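Local coordinates for protein N-acetyltransferase (Staphylococcus aureus subsp. aureus, PDB 4LUA) that probably transfers an acetyl group from acetyl-coenzyme A to an amine of an acceptor not identified here, as a member of the GNAT acetyltransferases, at residues F15-S23 with E64-L72; E81-N89 with N114-I122. All coordinates share one frame; numbering follows the deposited sequence.

Interaction 1 (F15-S23 with E64-L72); sequences FNEYKRLVS and ETLIATAAL
Leu-21 and Leu-66 form the apolar centre of this contact, their side chains crossing at about a right angle with Leu-21 CD2 3.8 Å from Leu-66 CG. With its CG anti to the backbone N (chi1 170°), Leu-21 sends its two methyls down onto the strand: CD1 lies 3.5 Å from the backbone oxygen Leu-66 O, and CD2 reaches the methyl Thr-69 CG2 at 3.7 Å. In return, Leu-66 CD2 is pressed against the helix backbone, 3.6 Å from Glu-17 O.

The axes of helix 15-23 and strand 65-72 come within 8.6 Å at an angle of 62°, so the helix runs askew over the strand. This places the first helix of the GNAT fold on one face of its N-terminal antiparallel sheet; helix 41-48 packs beside it, with Ile-44 and Ile-47 against Tyr-18.

The polar part is indirect. Tyr-18 presents its ring edge to Thr-69, CE1 lying 3.4 Å from OG1. One water then joins the two hydroxyls, 2.7 Å from Tyr-18 OH and donating to Thr-69 OG1 at 2.9 Å. Thr-69 OG1 itself donates to Phe-58 O of the adjoining strand, so the buried hydroxyl both gives and receives a hydrogen bond.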
ATOM      1  N   PHE A  15       3.471  13.059 -10.438  1.00 30.35           N
ATOM      2  CA  PHE A  15       3.156  12.030 -11.424  1.00 31.12           C
ATOM      3  C   PHE A  15       4.411  11.343 -12.042  1.00 31.53           C
ATOM      4  O   PHE A  15       4.562  10.107 -11.981  1.00 31.95           O
ATOM      5  CB  PHE A  15       2.300  12.647 -12.543  1.00 33.23           C
ATOM      6  CG  PHE A  15       1.892  11.663 -13.571  1.00 34.37           C
ATOM      7  CD1 PHE A  15       2.750  11.343 -14.629  1.00 35.79           C
ATOM      8  CD2 PHE A  15       0.647  11.077 -13.518  1.00 34.35           C
ATOM      9  CE1 PHE A  15       2.359  10.428 -15.629  1.00 40.24           C
ATOM     10  CE2 PHE A  15       0.242  10.157 -14.487  1.00 35.69           C
ATOM     11  CZ  PHE A  15       1.099   9.824 -15.542  1.00 37.12           C
ATOM     12  N   ASN A  16       5.304  12.145 -12.624  1.00 32.82           N
ATOM     13  CA  ASN A  16       6.489  11.612 -13.310  1.00 33.69           C
ATOM     14  C   ASN A  16       7.285  10.661 -12.431  1.00 31.93           C
ATOM     15  O   ASN A  16       7.524   9.485 -12.818  1.00 32.02           O
ATOM     16  CB  ASN A  16       7.361  12.744 -13.898  1.00 35.43           C
ATOM     17  CG  ASN A  16       6.645  13.489 -15.016  1.00 41.87           C
ATOM     18  OD1 ASN A  16       5.773  12.904 -15.675  1.00 40.38           O
ATOM     19  ND2 ASN A  16       6.998  14.785 -15.237  1.00 39.30           N
ATOM     20  N   GLU A  17       7.540  11.123 -11.199  1.00 30.40           N
ATOM     21  CA  GLU A  17       8.364  10.366 -10.273  0.61 28.89           C
ATOM     22  C   GLU A  17       7.612   9.113  -9.814  1.00 27.56           C
ATOM     23  O   GLU A  17       8.216   8.007  -9.669  1.00 27.05           O
ATOM     24  CB  GLU A  17       8.770  11.272  -9.097  0.61 27.97           C
ATOM     25  CG  GLU A  17       9.763  12.417  -9.476  0.61 38.03           C
ATOM     26  CD  GLU A  17       9.170  13.594 -10.281  0.61 44.62           C
ATOM     27  OE1 GLU A  17       7.945  13.893 -10.187  0.61 30.88           O
ATOM     28  OE2 GLU A  17       9.963  14.256 -11.006  0.61 50.15           O
ATOM     29  N   TYR A  18       6.303   9.269  -9.617  1.00 27.23           N
ATOM     30  CA  TYR A  18       5.528   8.149  -9.096  1.00 26.15           C
ATOM     31  C   TYR A  18       5.602   7.097 -10.179  1.00 27.23           C
ATOM     32  O   TYR A  18       5.841   5.887  -9.925  1.00 26.62           O
ATOM     33  CB  TYR A  18       4.100   8.594  -8.812  1.00 26.05           C
ATOM     34  CG  TYR A  18       3.242   7.503  -8.191  1.00 25.12           C
ATOM     35  CD1 TYR A  18       3.096   7.419  -6.829  1.00 23.64           C
ATOM     36  CD2 TYR A  18       2.569   6.595  -9.008  1.00 26.03           C
ATOM     37  CE1 TYR A  18       2.314   6.415  -6.282  1.00 23.05           C
ATOM     38  CE2 TYR A  18       1.777   5.609  -8.484  1.00 25.47           C
ATOM     39  CZ  TYR A  18       1.653   5.525  -7.106  1.00 23.96           C
ATOM     40  OH  TYR A  18       0.884   4.501  -6.537  1.00 24.09           O
ATOM     41  N   LYS A  19       5.446   7.551 -11.419  1.00 29.09           N
ATOM     42  CA  LYS A  19       5.276   6.565 -12.459  1.00 33.04           C
ATOM     43  C   LYS A  19       6.621   5.870 -12.651  1.00 30.60           C
ATOM     44  O   LYS A  19       6.661   4.637 -12.884  1.00 31.15           O
ATOM     45  CB  LYS A  19       4.811   7.254 -13.761  1.00 32.67           C
ATOM     46  CG  LYS A  19       4.614   6.298 -14.923  1.00 34.49           C
ATOM     47  CD  LYS A  19       4.018   7.037 -16.142  1.00 36.89           C
ATOM     48  CE  LYS A  19       4.261   6.216 -17.364  1.00 39.08           C
ATOM     49  NZ  LYS A  19       3.752   6.883 -18.596  1.00 41.73           N
ATOM     50  N   ARG A  20       7.717   6.608 -12.413  1.00 30.49           N
ATOM     51  CA  ARG A  20       9.019   5.980 -12.583  1.00 30.86           C
ATOM     52  C   ARG A  20       9.206   4.931 -11.492  1.00 29.04           C
ATOM     53  O   ARG A  20       9.746   3.837 -11.757  1.00 29.89           O
ATOM     54  CB  ARG A  20      10.117   7.026 -12.493  1.00 31.29           C
ATOM     55  CG  ARG A  20      11.548   6.513 -12.601  1.00 43.29           C
ATOM     56  CD  ARG A  20      12.513   7.703 -12.468  1.00 53.53           C
ATOM     57  NE  ARG A  20      12.068   8.852 -13.278  1.00 64.07           N
ATOM     58  CZ  ARG A  20      11.788  10.073 -12.798  1.00 69.81           C
ATOM     59  NH1 ARG A  20      11.921  10.333 -11.493  1.00 67.13           N
ATOM     60  NH2 ARG A  20      11.373  11.041 -13.623  1.00 68.44           N
ATOM     61  N   LEU A  21       8.755   5.246 -10.281  1.00 27.25           N
ATOM     62  CA  LEU A  21       9.000   4.266  -9.210  1.00 25.72           C
ATOM     63  C   LEU A  21       8.201   2.991  -9.450  1.00 25.83           C
ATOM     64  O   LEU A  21       8.720   1.832  -9.353  1.00 26.52           O
ATOM     65  CB  LEU A  21       8.554   4.841  -7.861  1.00 24.06           C
ATOM     66  CG  LEU A  21       8.523   3.846  -6.689  1.00 22.61           C
ATOM     67  CD1 LEU A  21       9.968   3.566  -6.243  1.00 22.39           C
ATOM     68  CD2 LEU A  21       7.664   4.460  -5.544  1.00 22.16           C
ATOM     69  N   VAL A  22       6.902   3.169  -9.695  1.00 26.06           N
ATOM     70  CA  VAL A  22       6.052   1.982  -9.761  1.00 26.20           C
ATOM     71  C   VAL A  22       6.367   1.113 -10.970  1.00 28.01           C
ATOM     72  O   VAL A  22       6.271  -0.131 -10.868  1.00 32.29           O
ATOM     73  CB  VAL A  22       4.530   2.255  -9.630  1.00 26.16           C
ATOM     74  CG1 VAL A  22       4.219   3.048  -8.282  1.00 25.10           C
ATOM     75  CG2 VAL A  22       4.010   2.999 -10.858  1.00 27.89           C
ATOM     76  N   SER A  23       6.770   1.719 -12.082  1.00 29.91           N
ATOM     77  CA  SER A  23       7.151   0.906 -13.221  1.00 39.67           C
ATOM     78  C   SER A  23       8.501   0.230 -12.972  1.00 41.24           C
ATOM     79  O   SER A  23       8.732  -0.861 -13.483  1.00 47.25           O
ATOM     80  CB  SER A  23       7.150   1.711 -14.520  1.00 43.63           C
ATOM     81  OG  SER A  23       8.031   2.810 -14.438  1.00 47.23           O
ATOM     82  N   GLU A  64      16.846  13.134  -3.091  1.00 27.64           N
ATOM     83  CA  GLU A  64      15.961  13.519  -4.193  1.00 28.87           C
ATOM     84  C   GLU A  64      15.109  12.377  -4.726  1.00 32.47           C
ATOM     85  O   GLU A  64      14.267  12.595  -5.616  1.00 34.35           O
ATOM     86  CB  GLU A  64      16.751  14.086  -5.370  1.00 32.02           C
ATOM     87  CG  GLU A  64      17.505  15.310  -5.030  1.00 34.58           C
ATOM     88  CD  GLU A  64      18.057  15.940  -6.263  1.00 49.18           C
ATOM     89  OE1 GLU A  64      17.246  16.427  -7.080  1.00 60.28           O
ATOM     90  OE2 GLU A  64      19.290  15.910  -6.417  1.00 53.22           O
ATOM     91  N   THR A  65      15.324  11.170  -4.185  1.00 24.08           N
ATOM     92  CA  THR A  65      14.800   9.934  -4.790  1.00 22.27           C
ATOM     93  C   THR A  65      13.574   9.377  -4.090  1.00 23.28           C
ATOM     94  O   THR A  65      13.590   9.165  -2.889  1.00 22.50           O
ATOM     95  CB  THR A  65      15.898   8.845  -4.828  1.00 23.33           C
ATOM     96  OG1 THR A  65      17.047   9.367  -5.518  1.00 26.10           O
ATOM     97  CG2 THR A  65      15.422   7.597  -5.583  1.00 30.32           C
ATOM     98  N   LEU A  66      12.491   9.170  -4.845  1.00 22.13           N
ATOM     99  CA  LEU A  66      11.307   8.494  -4.327  1.00 19.41           C
ATOM    100  C   LEU A  66      11.604   7.002  -4.270  1.00 19.67           C
ATOM    101  O   LEU A  66      11.886   6.346  -5.317  1.00 22.08           O
ATOM    102  CB  LEU A  66      10.121   8.784  -5.279  1.00 20.06           C
ATOM    103  CG  LEU A  66       8.841   8.059  -4.944  1.00 21.40           C
ATOM    104  CD1 LEU A  66       8.288   8.478  -3.563  1.00 19.50           C
ATOM    105  CD2 LEU A  66       7.830   8.388  -6.069  1.00 26.33           C
ATOM    106  N   ILE A  67      11.581   6.440  -3.064  1.00 17.10           N
ATOM    107  CA  ILE A  67      11.960   5.028  -2.917  1.00 16.49           C
ATOM    108  C   ILE A  67      10.847   4.087  -2.517  1.00 17.38           C
ATOM    109  O   ILE A  67      11.015   2.872  -2.579  1.00 18.91           O
ATOM    110  CB  ILE A  67      13.172   4.858  -1.958  1.00 17.32           C
ATOM    111  CG1 ILE A  67      12.820   5.250  -0.522  1.00 19.46           C
ATOM    112  CG2 ILE A  67      14.349   5.701  -2.525  1.00 24.32           C
ATOM    113  CD1 ILE A  67      13.956   4.827   0.450  1.00 29.18           C
ATOM    114  N   ALA A  68       9.708   4.633  -2.103  1.00 16.33           N
ATOM    115  CA  ALA A  68       8.591   3.780  -1.697  1.00 14.70           C
ATOM    116  C   ALA A  68       7.318   4.589  -1.694  1.00 14.66           C
ATOM    117  O   ALA A  68       7.350   5.832  -1.558  1.00 16.20           O
ATOM    118  CB  ALA A  68       8.806   3.167  -0.267  1.00 15.99           C
ATOM    119  N   THR A  69       6.190   3.887  -1.845  1.00 13.82           N
ATOM    120  CA  THR A  69       4.899   4.577  -1.784  1.00 15.69           C
ATOM    121  C   THR A  69       3.827   3.638  -1.255  1.00 13.77           C
ATOM    122  O   THR A  69       3.967   2.410  -1.377  1.00 13.62           O
ATOM    123  CB  THR A  69       4.469   5.076  -3.202  1.00 13.79           C
ATOM    124  OG1 THR A  69       3.283   5.894  -3.100  1.00 13.61           O
ATOM    125  CG2 THR A  69       4.257   3.958  -4.272  1.00 16.18           C
ATOM    126  N   ALA A  70       2.774   4.241  -0.662  1.00 13.85           N
ATOM    127  CA  ALA A  70       1.519   3.495  -0.443  1.00 12.81           C
ATOM    128  C   ALA A  70       0.409   4.529  -0.431  1.00 14.44           C
ATOM    129  O   ALA A  70       0.673   5.705  -0.184  1.00 15.56           O
ATOM    130  CB  ALA A  70       1.593   2.681   0.888  1.00 12.61           C
ATOM    131  N   ALA A  71      -0.817   4.067  -0.707  1.00 14.59           N
ATOM    132  CA  ALA A  71      -1.997   4.932  -0.755  1.00 16.01           C
ATOM    133  C   ALA A  71      -3.042   4.415   0.277  1.00 15.52           C
ATOM    134  O   ALA A  71      -3.136   3.219   0.595  1.00 16.95           O
ATOM    135  CB  ALA A  71      -2.543   4.900  -2.157  1.00 17.83           C
ATOM    136  N   LEU A  72      -3.789   5.368   0.821  1.00 15.92           N
ATOM    137  CA  LEU A  72      -4.846   5.054   1.735  1.00 16.97           C
ATOM    138  C   LEU A  72      -6.098   5.509   0.987  1.00 19.20           C
ATOM    139  O   LEU A  72      -6.318   6.712   0.761  1.00 21.37           O
ATOM    140  CB  LEU A  72      -4.594   5.850   3.031  1.00 18.15           C
ATOM    141  CG  LEU A  72      -5.578   5.664   4.150  1.00 25.39           C
ATOM    142  CD1 LEU A  72      -5.702   4.168   4.507  1.00 26.01           C
ATOM    143  CD2 LEU A  72      -5.159   6.516   5.379  1.00 26.73           C
TER
HETATM  144  O   HOH W   1       0.877   4.518  -3.838  1.00 14.94           O

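Interaction 2 (E81-N89 with N114-I122); sequences EHKSLIKYN and NYESLLTSI
Ile-86 O accepts hydrogen bonds from two waters that carry it across to Thr-120 and Ser-121. The first, 2.7 Å from Ile-86 O, also bonds Thr-120 OG1 and accepts from Ser-121 N; the second, 2.8 Å from Ile-86 O, reaches Ser-121 OG. Water thus takes the place of direct strand pairing here.

Direct pairing is confined to one parallel bridge, in which Leu-119 reaches both neighbours of Leu-85. Leu-119 N donates to Ser-84 O (2.9 Å, 160° at the hydrogen), and Ile-86 N donates to Leu-119 O (2.9 Å, 167°).

The strands meet at 40° and then separate: Leu-85 CA and Leu-119 CA are 4.7 Å apart, but three residues on, Tyr-88 CA and Ile-122 CA are 11.7 Å apart. This is the splayed parallel pair of the GNAT fold, joined by a beta-alpha-beta crossover through helix 96-112; in relatives acetyl-coenzyme A enters the resulting V.

On one face of the bridge Leu-85 CD1 packs on Leu-119 CD1 at 3.9 Å, and Phe-161 flanks Leu-119. On the other, Ile-86 CG1 approaches Leu-118 CD2 more loosely, with Ile-107 of the crossover helix against Leu-118. Toward the closed end, Ser-84 CB lies in the plane of the Tyr-115 ring at its edge, 3.5 Å from CD2. Ser-84 OG is buried there without a hydrogen-bond partner in the model, and its still shorter approach to that ring is doubtful.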
ATOM      1  N   GLU A  81     -21.358   5.307   5.046  1.00 30.00           N
ATOM      2  CA  GLU A  81     -20.267   4.710   5.801  1.00 30.00           C
ATOM      3  C   GLU A  81     -19.012   4.575   4.954  1.00 30.00           C
ATOM      4  O   GLU A  81     -19.061   4.657   3.729  1.00 30.00           O
ATOM      5  CB  GLU A  81     -20.672   3.348   6.360  1.00 20.00           C
ATOM      6  CG  GLU A  81     -21.440   2.483   5.385  1.00 20.00           C
ATOM      7  CD  GLU A  81     -22.879   2.924   5.241  1.00 20.00           C
ATOM      8  OE1 GLU A  81     -23.268   3.310   4.124  1.00 20.00           O
ATOM      9  OE2 GLU A  81     -23.619   2.890   6.245  1.00 20.00           O
ATOM     10  N   HIS A  82     -17.884   4.363   5.622  1.00 52.95           N
ATOM     11  CA  HIS A  82     -16.602   4.304   4.938  1.00 56.28           C
ATOM     12  C   HIS A  82     -15.687   3.237   5.523  1.00 48.75           C
ATOM     13  O   HIS A  82     -15.776   2.890   6.697  1.00 49.18           O
ATOM     14  CB  HIS A  82     -15.912   5.659   5.036  1.00 66.12           C
ATOM     15  CG  HIS A  82     -15.520   6.025   6.431  1.00 78.53           C
ATOM     16  ND1 HIS A  82     -14.425   6.813   6.718  1.00 80.64           N
ATOM     17  CD2 HIS A  82     -16.067   5.692   7.623  1.00 81.91           C
ATOM     18  CE1 HIS A  82     -14.322   6.957   8.028  1.00 81.69           C
ATOM     19  NE2 HIS A  82     -15.304   6.285   8.599  1.00 83.33           N
ATOM     20  N   LYS A  83     -14.803   2.728   4.678  1.00 41.71           N
ATOM     21  CA  LYS A  83     -13.734   1.841   5.094  1.00 35.94           C
ATOM     22  C   LYS A  83     -12.472   2.421   4.481  1.00 31.48           C
ATOM     23  O   LYS A  83     -12.541   3.043   3.431  1.00 36.92           O
ATOM     24  CB  LYS A  83     -13.958   0.437   4.541  1.00 38.99           C
ATOM     25  CG  LYS A  83     -15.184  -0.273   5.082  1.00 50.64           C
ATOM     26  CD  LYS A  83     -14.947  -0.778   6.494  1.00 49.40           C
ATOM     27  CE  LYS A  83     -16.080  -1.678   6.949  1.00 45.99           C
ATOM     28  NZ  LYS A  83     -15.904  -2.093   8.363  1.00 44.95           N
ATOM     29  N   SER A  84     -11.325   2.218   5.118  1.00 26.42           N
ATOM     30  CA  SER A  84     -10.077   2.631   4.512  1.00 22.05           C
ATOM     31  C   SER A  84      -9.132   1.463   4.211  1.00 21.06           C
ATOM     32  O   SER A  84      -8.949   0.658   5.040  1.00 24.56           O
ATOM     33  CB  SER A  84      -9.394   3.643   5.392  1.00 34.66           C
ATOM     34  OG  SER A  84      -9.954   4.904   5.156  1.00 43.04           O
ATOM     35  N   LEU A  85      -8.577   1.442   3.009  1.00 17.89           N
ATOM     36  CA  LEU A  85      -7.733   0.320   2.540  1.00 16.38           C
ATOM     37  C   LEU A  85      -6.384   0.818   2.198  1.00 17.06           C
ATOM     38  O   LEU A  85      -6.251   1.844   1.569  1.00 19.20           O
ATOM     39  CB  LEU A  85      -8.300  -0.288   1.231  1.00 18.54           C
ATOM     40  CG  LEU A  85      -9.348  -1.395   1.351  1.00 36.90           C
ATOM     41  CD1 LEU A  85     -10.483  -1.042   2.267  1.00 33.29           C
ATOM     42  CD2 LEU A  85      -9.853  -1.718  -0.063  1.00 34.36           C
ATOM     43  N   ILE A  86      -5.367   0.037   2.550  1.00 14.90           N
ATOM     44  CA  ILE A  86      -4.017   0.368   2.065  1.00 15.10           C
ATOM     45  C   ILE A  86      -3.850  -0.333   0.731  1.00 14.95           C
ATOM     46  O   ILE A  86      -4.186  -1.522   0.599  1.00 16.53           O
ATOM     47  CB  ILE A  86      -2.964  -0.139   3.085  1.00 13.42           C
ATOM     48  CG1 ILE A  86      -3.135   0.587   4.410  1.00 14.33           C
ATOM     49  CG2 ILE A  86      -1.519   0.040   2.462  1.00 15.85           C
ATOM     50  CD1 ILE A  86      -2.326  -0.071   5.558  1.00 18.39           C
ATOM     51  N   LYS A  87      -3.385   0.432  -0.257  1.00 14.48           N
ATOM     52  CA  LYS A  87      -3.259  -0.027  -1.647  1.00 15.00           C
ATOM     53  C   LYS A  87      -1.978   0.517  -2.251  1.00 13.19           C
ATOM     54  O   LYS A  87      -1.364   1.478  -1.736  1.00 15.31           O
ATOM     55  CB  LYS A  87      -4.479   0.509  -2.498  1.00 18.44           C
ATOM     56  CG  LYS A  87      -5.724  -0.261  -2.100  1.00 26.41           C
ATOM     57  CD  LYS A  87      -6.897   0.069  -2.985  1.00 42.70           C
ATOM     58  CE  LYS A  87      -7.151  -1.006  -4.019  1.00 50.79           C
ATOM     59  NZ  LYS A  87      -8.051  -0.483  -5.093  1.00 56.58           N
ATOM     60  N   TYR A  88      -1.623  -0.045  -3.406  1.00 14.01           N
ATOM     61  CA  TYR A  88      -0.549   0.530  -4.257  1.00 14.49           C
ATOM     62  C   TYR A  88       0.732   0.740  -3.456  1.00 15.80           C
ATOM     63  O   TYR A  88       1.345   1.818  -3.496  1.00 14.40           O
ATOM     64  CB  TYR A  88      -1.011   1.846  -4.908  1.00 17.37           C
ATOM     65  CG  TYR A  88      -2.348   1.663  -5.615  1.00 18.94           C
ATOM     66  CD1 TYR A  88      -2.541   0.635  -6.524  1.00 22.30           C
ATOM     67  CD2 TYR A  88      -3.410   2.504  -5.322  1.00 21.12           C
ATOM     68  CE1 TYR A  88      -3.785   0.465  -7.155  1.00 23.97           C
ATOM     69  CE2 TYR A  88      -4.643   2.332  -5.938  1.00 21.92           C
ATOM     70  CZ  TYR A  88      -4.810   1.302  -6.831  1.00 24.92           C
ATOM     71  OH  TYR A  88      -6.044   1.134  -7.460  1.00 28.79           O
ATOM     72  N   ASN A  89       1.166  -0.313  -2.782  1.00 13.21           N
ATOM     73  CA  ASN A  89       2.366  -0.232  -1.914  1.00 12.70           C
ATOM     74  C   ASN A  89       3.524  -0.807  -2.700  1.00 13.88           C
ATOM     75  O   ASN A  89       3.628  -2.035  -2.890  1.00 13.80           O
ATOM     76  CB  ASN A  89       2.054  -1.039  -0.653  1.00 13.86           C
ATOM     77  CG  ASN A  89       3.187  -1.040   0.421  1.00 13.31           C
ATOM     78  OD1 ASN A  89       3.243  -1.968   1.228  1.00 13.33           O
ATOM     79  ND2 ASN A  89       4.110  -0.061   0.394  1.00 13.96           N
ATOM     80  N   ASN A 114      -9.061  10.333  12.561  1.00 32.07           N
ATOM     81  CA  ASN A 114     -10.257   9.728  13.137  1.00 34.01           C
ATOM     82  C   ASN A 114     -10.895   8.622  12.294  1.00 29.12           C
ATOM     83  O   ASN A 114     -12.111   8.389  12.350  1.00 35.71           O
ATOM     84  CB  ASN A 114     -11.269  10.806  13.532  1.00 38.59           C
ATOM     85  CG  ASN A 114     -10.681  11.805  14.544  1.00 51.49           C
ATOM     86  OD1 ASN A 114     -10.524  13.001  14.245  1.00 53.75           O
ATOM     87  ND2 ASN A 114     -10.328  11.303  15.748  1.00 52.04           N
ATOM     88  N   TYR A 115     -10.049   7.912  11.560  1.00 26.76           N
ATOM     89  CA  TYR A 115     -10.455   6.715  10.832  1.00 25.18           C
ATOM     90  C   TYR A 115     -10.795   5.620  11.827  1.00 30.43           C
ATOM     91  O   TYR A 115     -10.244   5.593  12.936  1.00 28.42           O
ATOM     92  CB  TYR A 115      -9.283   6.209   9.994  1.00 26.22           C
ATOM     93  CG  TYR A 115      -8.909   6.993   8.731  1.00 30.43           C
ATOM     94  CD1 TYR A 115      -8.590   8.331   8.773  1.00 39.68           C
ATOM     95  CD2 TYR A 115      -8.810   6.344   7.518  1.00 41.11           C
ATOM     96  CE1 TYR A 115      -8.228   9.019   7.606  1.00 36.13           C
ATOM     97  CE2 TYR A 115      -8.471   7.035   6.356  1.00 45.23           C
ATOM     98  CZ  TYR A 115      -8.185   8.371   6.416  1.00 35.98           C
ATOM     99  OH  TYR A 115      -7.830   9.032   5.241  1.00 38.91           O
ATOM    100  N   GLU A 116     -11.695   4.702  11.446  1.00 27.15           N
ATOM    101  CA  GLU A 116     -12.141   3.660  12.365  1.00 32.90           C
ATOM    102  C   GLU A 116     -11.311   2.392  12.206  1.00 35.01           C
ATOM    103  O   GLU A 116     -11.058   1.656  13.177  1.00 37.20           O
ATOM    104  CB  GLU A 116     -13.591   3.254  12.092  1.00 44.68           C
ATOM    105  CG  GLU A 116     -14.645   4.336  12.141  1.00 53.02           C
ATOM    106  CD  GLU A 116     -16.042   3.739  11.930  1.00 61.16           C
ATOM    107  OE1 GLU A 116     -16.153   2.714  11.202  1.00 57.47           O
ATOM    108  OE2 GLU A 116     -17.012   4.285  12.506  1.00 67.59           O
ATOM    109  N   SER A 117     -10.865   2.116  10.987  1.00 29.28           N
ATOM    110  CA  SER A 117     -10.054   0.927  10.816  1.00 28.57           C
ATOM    111  C   SER A 117      -9.230   1.060   9.563  1.00 27.63           C
ATOM    112  O   SER A 117      -9.475   1.982   8.736  1.00 26.81           O
ATOM    113  CB  SER A 117     -10.882  -0.366  10.704  1.00 28.91           C
ATOM    114  OG  SER A 117      -9.988  -1.514  10.818  1.00 34.63           O
ATOM    115  N   LEU A 118      -8.218   0.204   9.469  1.00 22.58           N
ATOM    116  CA  LEU A 118      -7.385   0.205   8.286  1.00 17.93           C
ATOM    117  C   LEU A 118      -7.429  -1.231   7.844  1.00 20.42           C
ATOM    118  O   LEU A 118      -7.203  -2.142   8.681  1.00 19.89           O
ATOM    119  CB  LEU A 118      -5.902   0.460   8.601  1.00 27.49           C
ATOM    120  CG  LEU A 118      -5.371   1.828   8.821  1.00 35.42           C
ATOM    121  CD1 LEU A 118      -3.932   1.653   9.289  1.00 24.68           C
ATOM    122  CD2 LEU A 118      -5.443   2.477   7.463  1.00 34.84           C
ATOM    123  N   LEU A 119      -7.700  -1.481   6.546  1.00 16.52           N
ATOM    124  CA  LEU A 119      -7.667  -2.871   6.031  1.00 14.51           C
ATOM    125  C   LEU A 119      -6.567  -3.036   5.002  1.00 14.51           C
ATOM    126  O   LEU A 119      -6.148  -2.057   4.375  1.00 16.58           O
ATOM    127  CB  LEU A 119      -8.984  -3.171   5.342  1.00 17.64           C
ATOM    128  CG  LEU A 119     -10.230  -3.119   6.191  1.00 27.51           C
ATOM    129  CD1 LEU A 119     -11.432  -3.369   5.260  1.00 34.90           C
ATOM    130  CD2 LEU A 119     -10.132  -4.180   7.211  1.00 32.60           C
ATOM    131  N   THR A 120      -6.005  -4.223   4.897  1.00 13.95           N
ATOM    132  CA  THR A 120      -5.055  -4.487   3.827  1.00 12.18           C
ATOM    133  C   THR A 120      -5.347  -5.896   3.308  1.00 13.07           C
ATOM    134  O   THR A 120      -5.831  -6.784   4.038  1.00 13.16           O
ATOM    135  CB  THR A 120      -3.563  -4.378   4.374  1.00 14.85           C
ATOM    136  OG1 THR A 120      -2.659  -4.279   3.263  1.00 23.21           O
ATOM    137  CG2 THR A 120      -3.162  -5.571   5.288  1.00 16.83           C
ATOM    138  N   SER A 121      -5.074  -6.134   2.014  1.00 13.68           N
ATOM    139  CA  SER A 121      -5.281  -7.438   1.390  1.00 13.75           C
ATOM    140  C   SER A 121      -3.927  -7.973   0.921  1.00 14.71           C
ATOM    141  O   SER A 121      -3.062  -7.193   0.485  1.00 14.22           O
ATOM    142  CB  SER A 121      -6.271  -7.369   0.175  1.00 15.26           C
ATOM    143  OG  SER A 121      -5.747  -6.362  -0.722  1.00 18.80           O
ATOM    144  N   ILE A 122      -3.742  -9.292   1.079  1.00 12.72           N
ATOM    145  CA  ILE A 122      -2.393  -9.881   0.778  1.00 11.09           C
ATOM    146  C   ILE A 122      -2.649 -11.156   0.003  1.00 13.36           C
ATOM    147  O   ILE A 122      -3.442 -12.041   0.414  1.00 14.38           O
ATOM    148  CB  ILE A 122      -1.643 -10.209   2.102  1.00 12.01           C
ATOM    149  CG1 ILE A 122      -1.532  -8.947   2.973  1.00 14.40           C
ATOM    150  CG2 ILE A 122      -0.215 -10.763   1.790  1.00 14.94           C
ATOM    151  CD1 ILE A 122      -0.830  -9.228   4.337  1.00 15.80           C
TER
HETATM  152  O   HOH W   2     -12.151   0.928   8.084  1.00 35.35           O
HETATM  153  O   HOH W   3      -3.116  -4.055   0.579  1.00 22.26           O
HETATM  154  O   HOH W   4      -6.172  -3.458   0.053  1.00 33.21           O

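Overall arrangement
The two contacts have centres about 20 Å apart on opposite sides of the chain's centre, yet they meet because strands 65-75 and 83-91 are antiparallel neighbours. Ala-71 N lies 2.8 Å from Lys-87 O, a probable hydrogen bond, and Thr-69 O probably accepts from Asn-89 ND2 at 3.0 Å. Apolar packing adds a second junction: Leu-72 CD1 is 3.4 Å from Leu-118 CD2, while Leu-72 CD2 is 3.5 Å from Tyr-115 CE2. Interaction 1 sets a helix on the N-terminal sheet, whereas interaction 2 joins that sheet to the C-terminal one. By analogy with relatives, the cofactor cleft probably lies at the divergence beyond interaction 2.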